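Side-chain contacts in D-glyceraldehyde dehydrogenase (NADP(+)) (PDB 5IZD), which oxidises D-glyceraldehyde to glycerate with NADP(+) as electron acceptor, in the non-phosphorylated Entner-Doudoroff pathway, and works as a homotetramer: residues A260-A265 against Y294-S299; Q328-I333 against A384-A389; E396-L401 against P418-E423. One frame throughout, in Å; residues are numbered along the deposited sequence.

Interaction 1. Residues A260-A265 against Y294-S299; sequences ADMDNA and YDTFMS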
loop_
_atom_site.group_PDB
_atom_site.type_symbol
_atom_site.label_atom_id
_atom_site.label_comp_id
_atom_site.label_asym_id
_atom_site.label_seq_id
_atom_site.Cartn_x
_atom_site.Cartn_y
_atom_site.Cartn_z
ATOM N N ALA A 260 -14.879 24.599 -24.135
ATOM C CA ALA A 260 -15.572 23.330 -23.881
ATOM C C ALA A 260 -16.259 22.776 -25.124
ATOM O O ALA A 260 -16.688 23.546 -25.986
ATOM C CB ALA A 260 -16.630 23.520 -22.790
ATOM N N ASP A 261 -16.421 21.459 -25.197
ATOM C CA ASP A 261 -17.301 20.886 -26.188
ATOM C C ASP A 261 -18.794 21.068 -25.732
ATOM O O ASP A 261 -19.218 20.489 -24.744
ATOM C CB ASP A 261 -17.023 19.403 -26.440
ATOM C CG ASP A 261 -18.029 18.825 -27.479
ATOM O OD1 ASP A 261 -19.223 18.506 -27.159
ATOM O OD2 ASP A 261 -17.645 18.782 -28.656
ATOM N N MET A 262 -19.535 21.860 -26.492
ATOM C CA MET A 262 -20.879 22.314 -26.106
ATOM C C MET A 262 -21.875 21.161 -25.900
ATOM O O MET A 262 -22.576 21.118 -24.897
ATOM C CB MET A 262 -21.450 23.267 -27.161
ATOM C CG MET A 262 -20.737 24.616 -27.268
ATOM S SD MET A 262 -20.999 25.661 -25.822
ATOM C CE MET A 262 -22.787 25.905 -26.008
ATOM N N ASP A 263 -21.919 20.250 -26.865
ATOM C CA ASP A 263 -22.798 19.099 -26.817
ATOM C C ASP A 263 -22.509 18.267 -25.597
ATOM O O ASP A 263 -23.405 17.890 -24.899
ATOM C CB ASP A 263 -22.678 18.213 -28.079
ATOM C CG ASP A 263 -23.433 18.784 -29.291
ATOM O OD1 ASP A 263 -24.238 19.719 -29.141
ATOM O OD2 ASP A 263 -23.206 18.288 -30.417
ATOM N N ASN A 264 -21.239 17.997 -25.321
ATOM C CA ASN A 264 -20.934 17.147 -24.179
ATOM C C ASN A 264 -21.281 17.794 -22.843
ATOM O O ASN A 264 -21.789 17.127 -21.951
ATOM C CB ASN A 264 -19.491 16.621 -24.242
ATOM C CG ASN A 264 -19.353 15.529 -25.292
ATOM O OD1 ASN A 264 -20.355 14.875 -25.669
ATOM N ND2 ASN A 264 -18.119 15.327 -25.790
ATOM N N ALA A 265 -21.028 19.103 -22.755
ATOM C CA ALA A 265 -21.292 19.856 -21.545
ATOM C C ALA A 265 -22.796 19.865 -21.259
ATOM O O ALA A 265 -23.198 19.613 -20.131
ATOM C CB ALA A 265 -20.770 21.255 -21.669
ATOM N N TYR A 294 -21.871 31.961 -22.731
ATOM C CA TYR A 294 -22.966 31.948 -21.790
ATOM C C TYR A 294 -24.320 32.057 -22.512
ATOM O O TYR A 294 -25.225 31.287 -22.209
ATOM C CB TYR A 294 -22.795 33.071 -20.752
ATOM C CG TYR A 294 -23.910 33.194 -19.731
ATOM C CD1 TYR A 294 -25.076 33.909 -20.035
ATOM C CD2 TYR A 294 -23.830 32.590 -18.491
ATOM C CE1 TYR A 294 -26.121 34.015 -19.128
ATOM C CE2 TYR A 294 -24.889 32.670 -17.567
ATOM C CZ TYR A 294 -26.011 33.395 -17.885
ATOM O OH TYR A 294 -27.088 33.502 -17.033
ATOM N N ASP A 295 -24.434 32.959 -23.482
ATOM C CA ASP A 295 -25.747 33.190 -24.136
ATOM C C ASP A 295 -26.222 31.991 -24.959
ATOM O O ASP A 295 -27.373 31.548 -24.801
ATOM C CB ASP A 295 -25.736 34.447 -25.007
ATOM C CG ASP A 295 -25.581 35.729 -24.191
ATOM O OD1 ASP A 295 -26.148 35.877 -23.085
ATOM O OD2 ASP A 295 -24.879 36.625 -24.661
ATOM N N THR A 296 -25.335 31.453 -25.808
ATOM C CA THR A 296 -25.658 30.204 -26.531
ATOM C C THR A 296 -25.896 29.041 -25.594
ATOM O O THR A 296 -26.916 28.315 -25.769
ATOM C CB THR A 296 -24.588 29.767 -27.525
ATOM O OG1 THR A 296 -24.506 30.757 -28.514
ATOM C CG2 THR A 296 -24.992 28.491 -28.257
ATOM N N PHE A 297 -25.007 28.882 -24.605
ATOM C CA PHE A 297 -25.152 27.793 -23.642
ATOM C C PHE A 297 -26.535 27.826 -22.937
ATOM O O PHE A 297 -27.274 26.830 -22.954
ATOM C CB PHE A 297 -24.014 27.764 -22.611
ATOM C CG PHE A 297 -23.992 26.505 -21.782
ATOM C CD1 PHE A 297 -24.799 26.368 -20.664
ATOM C CD2 PHE A 297 -23.187 25.446 -22.134
ATOM C CE1 PHE A 297 -24.780 25.209 -19.909
ATOM C CE2 PHE A 297 -23.174 24.280 -21.398
ATOM C CZ PHE A 297 -23.949 24.163 -20.276
ATOM N N MET A 298 -26.872 28.955 -22.332
ATOM C CA MET A 298 -28.136 29.064 -21.584
ATOM C C MET A 298 -29.387 28.858 -22.434
ATOM O O MET A 298 -30.341 28.252 -21.964
ATOM C CB MET A 298 -28.261 30.416 -20.895
ATOM C CG MET A 298 -27.237 30.649 -19.798
ATOM S SD MET A 298 -27.071 29.306 -18.635
ATOM C CE MET A 298 -28.706 29.333 -17.841
ATOM N N SER A 299 -29.343 29.349 -23.670
ATOM C CA SER A 299 -30.426 29.185 -24.651
ATOM C C SER A 299 -30.613 27.691 -24.986
ATOM O O SER A 299 -31.712 27.157 -24.908
ATOM C CB SER A 299 -30.039 30.010 -25.895
ATOM O OG SER A 299 -30.869 29.750 -26.999
#
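Met-262 and Phe-297 meet on a slant between the first turns of helix 262-274 and helix 294-305, and the methyl group does the touching. CE of Met-262 sits 3.8 Å from CA of Phe-297, against the root of the side chain, and 3.9 Å from the ring atom CD2. It approaches the ring obliquely, so neither a stack nor an edge contact describes it. Two successive bends in the methionine chain (chi2 -69°, chi3 -65°) carry CE across to the second helix. There it also brushes the methyl of Thr-296, with CE of Met-262 4.1 Å from CG2 of that threonine.

Ala-265, one turn further along, comes in differently: its CB lies in the plane of the phenylalanine ring, at the edge, 3.9 Å from CE2 of Phe-297. The ring is thus met at neighbouring atoms, CD2 and CE2. Phe-297 continues inward onto Leu-266 and Leu-269 of helix 262-274 and onto Leu-287 and Val-289 of strand 284-290. Beside this apolar seam, Asp-261 N-caps the first helix, its OD1 taking the N-H of Asn-264 at 2.8 Å, and Asp-263 forms a salt bridge with Arg-300, the next residue of the second helix.

No hydrogen bond joins the two segments directly. Between them the contact rests on dispersion and the hiding of methyl and aromatic surface, away from the annotated sites, with the salt bridge adding a polar link alongside.

Interaction 2. Residues Q328-I333 against A384-A389; sequences QATSEI and APVIGA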
loop_
_atom_site.group_PDB
_atom_site.type_symbol
_atom_site.label_atom_id
_atom_site.label_comp_id
_atom_site.label_asym_id
_atom_site.label_seq_id
_atom_site.Cartn_x
_atom_site.Cartn_y
_atom_site.Cartn_z
ATOM N N GLN A 328 -42.920 21.560 -0.927
ATOM C CA GLN A 328 -43.066 22.839 -0.273
ATOM C C GLN A 328 -41.703 23.568 -0.175
ATOM O O GLN A 328 -41.641 24.749 -0.373
ATOM C CB GLN A 328 -43.634 22.689 1.145
ATOM C CG GLN A 328 -43.996 24.032 1.794
ATOM C CD GLN A 328 -44.491 23.935 3.243
ATOM O OE1 GLN A 328 -45.606 23.527 3.487
ATOM N NE2 GLN A 328 -43.665 24.347 4.201
ATOM N N ALA A 329 -40.651 22.850 0.209
ATOM C CA ALA A 329 -39.342 23.465 0.400
ATOM C C ALA A 329 -38.813 24.031 -0.951
ATOM O O ALA A 329 -38.330 25.128 -1.012
ATOM C CB ALA A 329 -38.370 22.474 1.058
ATOM N N THR A 330 -38.968 23.273 -2.026
ATOM C CA THR A 330 -38.587 23.711 -3.337
ATOM C C THR A 330 -39.334 24.979 -3.751
ATOM O O THR A 330 -38.697 25.900 -4.276
ATOM C CB THR A 330 -38.769 22.572 -4.349
ATOM O OG1 THR A 330 -38.109 21.400 -3.886
ATOM C CG2 THR A 330 -38.258 22.948 -5.700
ATOM N N SER A 331 -40.649 25.067 -3.485
ATOM C CA SER A 331 -41.414 26.297 -3.809
ATOM C C SER A 331 -40.947 27.509 -3.054
ATOM O O SER A 331 -40.889 28.568 -3.609
ATOM C CB SER A 331 -42.942 26.183 -3.547
ATOM O OG SER A 331 -43.366 24.989 -4.109
ATOM N N GLU A 332 -40.655 27.335 -1.774
ATOM C CA GLU A 332 -40.099 28.400 -0.930
ATOM C C GLU A 332 -38.776 28.943 -1.479
ATOM O O GLU A 332 -38.609 30.137 -1.507
ATOM C CB GLU A 332 -39.887 27.896 0.501
ATOM C CG GLU A 332 -41.212 27.734 1.262
ATOM C CD GLU A 332 -41.057 26.967 2.558
ATOM O OE1 GLU A 332 -39.958 26.447 2.836
ATOM O OE2 GLU A 332 -42.050 26.850 3.287
ATOM N N ILE A 333 -37.877 28.034 -1.891
ATOM C CA ILE A 333 -36.573 28.358 -2.459
ATOM C C ILE A 333 -36.806 29.212 -3.714
ATOM O O ILE A 333 -36.247 30.292 -3.837
ATOM C CB ILE A 333 -35.713 27.088 -2.742
ATOM C CG1 ILE A 333 -35.061 26.568 -1.445
ATOM C CG2 ILE A 333 -34.523 27.361 -3.658
ATOM C CD1 ILE A 333 -34.676 25.079 -1.484
ATOM N N ALA A 384 -33.186 19.536 -5.824
ATOM C CA ALA A 384 -34.458 19.659 -6.576
ATOM C C ALA A 384 -34.069 20.187 -7.965
ATOM O O ALA A 384 -32.908 20.537 -8.161
ATOM C CB ALA A 384 -35.426 20.577 -5.860
ATOM N N PRO A 385 -34.997 20.213 -8.938
ATOM C CA PRO A 385 -34.553 20.468 -10.320
ATOM C C PRO A 385 -34.394 21.975 -10.687
ATOM O O PRO A 385 -34.930 22.444 -11.679
ATOM C CB PRO A 385 -35.640 19.763 -11.143
ATOM C CG PRO A 385 -36.854 19.962 -10.312
ATOM C CD PRO A 385 -36.406 19.772 -8.895
ATOM N N VAL A 386 -33.608 22.688 -9.888
ATOM C CA VAL A 386 -33.522 24.128 -9.907
ATOM C C VAL A 386 -32.024 24.497 -9.939
ATOM O O VAL A 386 -31.252 23.957 -9.147
ATOM C CB VAL A 386 -34.098 24.749 -8.604
ATOM C CG1 VAL A 386 -34.000 26.266 -8.642
ATOM C CG2 VAL A 386 -35.532 24.311 -8.329
ATOM N N ILE A 387 -31.622 25.416 -10.811
ATOM C CA ILE A 387 -30.238 25.852 -10.837
ATOM C C ILE A 387 -30.162 27.311 -11.282
ATOM O O ILE A 387 -30.919 27.746 -12.122
ATOM C CB ILE A 387 -29.374 24.899 -11.709
ATOM C CG1 ILE A 387 -27.861 25.191 -11.551
ATOM C CG2 ILE A 387 -29.758 24.993 -13.186
ATOM C CD1 ILE A 387 -26.952 24.058 -11.996
ATOM N N GLY A 388 -29.236 28.065 -10.680
ATOM C CA GLY A 388 -28.855 29.403 -11.142
ATOM C C GLY A 388 -27.564 29.328 -11.897
ATOM O O GLY A 388 -26.745 28.412 -11.628
ATOM N N ALA A 389 -27.362 30.315 -12.788
ATOM C CA ALA A 389 -26.218 30.404 -13.646
ATOM C C ALA A 389 -25.589 31.794 -13.547
ATOM O O ALA A 389 -26.270 32.797 -13.346
ATOM C CB ALA A 389 -26.578 30.108 -15.083
#
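Thr-330 packs against Ala-384 and Val-386 where helix 324-339 lies against the start of strand 386-392, and every contact is van der Waals. CB of Ala-384 touches both branches of the threonine: it is 3.4 Å from OG1 of Thr-330 and 3.7 Å from CG2 of the same residue. The threonine methyl then reaches the strand, CG2 of Thr-330 lying 4.0 Å from CG2 of Val-386, with the two side chains running past each other in opposite directions. In Thr-330, OG1 lies beside the backbone N (chi1 -52°), which puts the methyl CG2 anti to that N, where it touches both partners.

The hydrogen bonds all lie outside this interface. OG1 of Thr-330 bonds to the carbonyl O of Ala-326, one turn back in its own helix, so the hydroxyl is satisfied although it is buried against a methyl. On the other segment, Pro-385 is the centre of an inverse gamma turn, closed by a weak bond of 2.8 Å from Val-386 N to Ala-384 O. The NZ of Lys-273 bonds to the carbonyl O of Val-386.

Leu-321 and Phe-363 add further apolar surface round Thr-330, and Ala-384 follows closely on Ile-382, which by similarity belongs to the NADP(+) site. With its hydroxyl committed to its own helix, the threonine makes only van der Waals contact with Ala-384 through OG1, while its methyl meets Val-386 of the strand; close fit rather than polar pairing joins the two segments.

Interaction 3. Residues E396-L401 against P418-E423; sequences EEMYDL and PNIIFE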
loop_
_atom_site.group_PDB
_atom_site.type_symbol
_atom_site.label_atom_id
_atom_site.label_comp_id
_atom_site.label_asym_id
_atom_site.label_seq_id
_atom_site.Cartn_x
_atom_site.Cartn_y
_atom_site.Cartn_z
ATOM N N GLU A 396 -8.594 31.907 -12.390
ATOM C CA GLU A 396 -8.470 32.185 -10.949
ATOM C C GLU A 396 -9.853 32.448 -10.323
ATOM O O GLU A 396 -10.097 32.008 -9.213
ATOM C CB GLU A 396 -7.564 33.397 -10.638
ATOM N N GLU A 397 -10.667 33.247 -11.022
ATOM C CA GLU A 397 -12.024 33.626 -10.600
ATOM C C GLU A 397 -12.892 32.344 -10.473
ATOM O O GLU A 397 -13.529 32.149 -9.445
ATOM C CB GLU A 397 -12.624 34.672 -11.565
ATOM C CG GLU A 397 -14.118 34.903 -11.356
ATOM C CD GLU A 397 -14.865 35.484 -12.557
ATOM O OE1 GLU A 397 -15.830 36.241 -12.294
ATOM O OE2 GLU A 397 -14.532 35.154 -13.730
ATOM N N MET A 398 -12.832 31.483 -11.494
ATOM C CA MET A 398 -13.522 30.195 -11.551
ATOM C C MET A 398 -13.203 29.339 -10.312
ATOM O O MET A 398 -14.155 28.923 -9.602
ATOM C CB MET A 398 -13.177 29.445 -12.833
ATOM C CG MET A 398 -13.985 28.170 -13.058
ATOM S SD MET A 398 -13.560 27.281 -14.565
ATOM C CE MET A 398 -12.139 26.336 -14.029
ATOM N N TYR A 399 -11.916 29.189 -9.987
ATOM C CA TYR A 399 -11.521 28.434 -8.809
ATOM C C TYR A 399 -12.087 29.023 -7.539
ATOM O O TYR A 399 -12.578 28.281 -6.665
ATOM C CB TYR A 399 -9.984 28.373 -8.608
ATOM C CG TYR A 399 -9.165 27.688 -9.687
ATOM C CD1 TYR A 399 -9.707 26.702 -10.474
ATOM C CD2 TYR A 399 -7.811 28.064 -9.912
ATOM C CE1 TYR A 399 -8.975 26.086 -11.445
ATOM C CE2 TYR A 399 -7.053 27.433 -10.892
ATOM C CZ TYR A 399 -7.654 26.417 -11.649
ATOM O OH TYR A 399 -6.997 25.753 -12.650
ATOM N N ASP A 400 -11.985 30.345 -7.417
ATOM C CA ASP A 400 -12.423 31.034 -6.180
ATOM C C ASP A 400 -13.949 30.948 -5.956
ATOM O O ASP A 400 -14.393 30.784 -4.834
ATOM C CB ASP A 400 -12.021 32.523 -6.174
ATOM C CG ASP A 400 -10.530 32.731 -5.965
ATOM O OD1 ASP A 400 -9.825 31.801 -5.521
ATOM O OD2 ASP A 400 -10.068 33.850 -6.235
ATOM N N LEU A 401 -14.705 31.100 -7.026
ATOM C CA LEU A 401 -16.139 30.998 -6.969
ATOM C C LEU A 401 -16.584 29.560 -6.567
ATOM O O LEU A 401 -17.492 29.392 -5.722
ATOM C CB LEU A 401 -16.788 31.419 -8.282
ATOM C CG LEU A 401 -16.658 32.909 -8.602
ATOM C CD1 LEU A 401 -17.131 33.090 -10.024
ATOM C CD2 LEU A 401 -17.454 33.867 -7.718
ATOM N N PRO A 418 -5.216 21.565 -21.144
ATOM C CA PRO A 418 -4.618 20.631 -20.216
ATOM C C PRO A 418 -4.105 21.299 -18.970
ATOM O O PRO A 418 -4.110 20.707 -17.918
ATOM C CB PRO A 418 -3.473 20.011 -21.027
ATOM C CG PRO A 418 -3.189 21.030 -22.108
ATOM C CD PRO A 418 -4.545 21.526 -22.450
ATOM N N ASN A 419 -3.695 22.550 -19.082
ATOM C CA ASN A 419 -3.181 23.269 -17.927
ATOM C C ASN A 419 -4.258 23.576 -16.921
ATOM O O ASN A 419 -3.992 23.536 -15.736
ATOM C CB ASN A 419 -2.460 24.518 -18.376
ATOM C CG ASN A 419 -1.248 24.185 -19.238
ATOM O OD1 ASN A 419 -0.651 23.100 -19.114
ATOM N ND2 ASN A 419 -0.931 25.069 -20.139
ATOM N N ILE A 420 -5.458 23.828 -17.391
ATOM C CA ILE A 420 -6.582 24.032 -16.485
ATOM C C ILE A 420 -6.954 22.724 -15.816
ATOM O O ILE A 420 -7.113 22.720 -14.612
ATOM C CB ILE A 420 -7.789 24.634 -17.202
ATOM C CG1 ILE A 420 -7.412 26.018 -17.743
ATOM C CG2 ILE A 420 -8.969 24.727 -16.244
ATOM C CD1 ILE A 420 -8.542 26.661 -18.553
ATOM N N ILE A 421 -7.011 21.618 -16.565
ATOM C CA ILE A 421 -7.351 20.309 -16.019
ATOM C C ILE A 421 -6.395 19.834 -14.887
ATOM O O ILE A 421 -6.833 19.466 -13.794
ATOM C CB ILE A 421 -7.432 19.203 -17.118
ATOM C CG1 ILE A 421 -8.637 19.417 -18.065
ATOM C CG2 ILE A 421 -7.545 17.812 -16.481
ATOM C CD1 ILE A 421 -8.519 18.703 -19.404
ATOM N N PHE A 422 -5.092 19.815 -15.160
ATOM C CA PHE A 422 -4.116 19.408 -14.143
ATOM C C PHE A 422 -4.049 20.384 -12.962
ATOM O O PHE A 422 -3.900 19.981 -11.806
ATOM C CB PHE A 422 -2.724 19.235 -14.778
ATOM C CG PHE A 422 -2.633 18.058 -15.702
ATOM C CD1 PHE A 422 -2.694 16.758 -15.202
ATOM C CD2 PHE A 422 -2.491 18.227 -17.053
ATOM C CE1 PHE A 422 -2.597 15.648 -16.045
ATOM C CE2 PHE A 422 -2.390 17.129 -17.890
ATOM C CZ PHE A 422 -2.439 15.840 -17.390
ATOM N N GLU A 423 -4.160 21.670 -13.231
ATOM C CA GLU A 423 -4.145 22.644 -12.155
ATOM C C GLU A 423 -5.406 22.572 -11.267
ATOM O O GLU A 423 -5.299 22.608 -10.045
ATOM C CB GLU A 423 -3.936 24.069 -12.724
ATOM C CG GLU A 423 -3.851 25.131 -11.620
ATOM C CD GLU A 423 -3.602 26.512 -12.131
ATOM O OE1 GLU A 423 -2.468 26.927 -11.829
ATOM O OE2 GLU A 423 -4.476 27.130 -12.821
#
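Tyr-399 reaches across from helix 395-403 to Glu-423 on helix 418-427, in a beta-alpha-beta crossover of the aldehyde dehydrogenase fold that is followed by a further helix: the chain runs through strand 386-392, helix 395-403, strand 410-414 and helix 418-427, and both strands run parallel in the same mixed sheet. The segment axes point nearly the same way, 28° apart, but approach no closer than 12.3 Å, so long side chains have to bridge the gap.

Tyr-399 has the largest buried area. Its OH donates to OE2 of Glu-423 over 2.9 Å, and the acceptor lies at the ring edge, in the ring plane. The carboxylate presents its anti lone pair, and its plane stands 79° from that of the ring. Glu-423 is extended, with CG anti to the backbone N (chi1 -177°), and its CG also passes 3.4 Å from OH of Tyr-399. The other oxygen, OE1, is held by His-129 of the fourth subunit, so this one carboxylate ties the helix pair to the tetramer interface. With a phenylalanine in place of Tyr-399, OE2 of Glu-423 would probably lose its donor, and the carboxylate, still held through OE1, would turn more easily.

Ile-420, one turn before Glu-423, packs with Trp-257 and Val-395. Met-398 leans on Trp-257 and Ile-392 and crosses Ile-420 at about a right angle. These two side chains meet through a pair of methyl groups: CE of Met-398 lies 4.2 Å from CG2 of Ile-420.

How the interactions relate
All three contacts involve helices packed around the seven-stranded mixed sheet that includes strands 252-256, 284-290, 386-392 and 410-414. They come in series along the chain, each closing before the next opens. Interactions 1 and 2 have centres 22 Å apart and touch directly: CE of Met-298 lies 3.6 Å from CB of Ala-389, so helix 294-305 packs on the strand that interaction 2 uses. Interaction 3 touches neither, its nearest atoms about 9 Å from each, although its centre is only 19 Å from that of interaction 1 and 28 Å from that of interaction 2. Interaction 2 approaches the cofactor, the Thr-330 side chain about 11 Å from bound NADP, whereas interactions 1 and 3 have neighbours in other subunits.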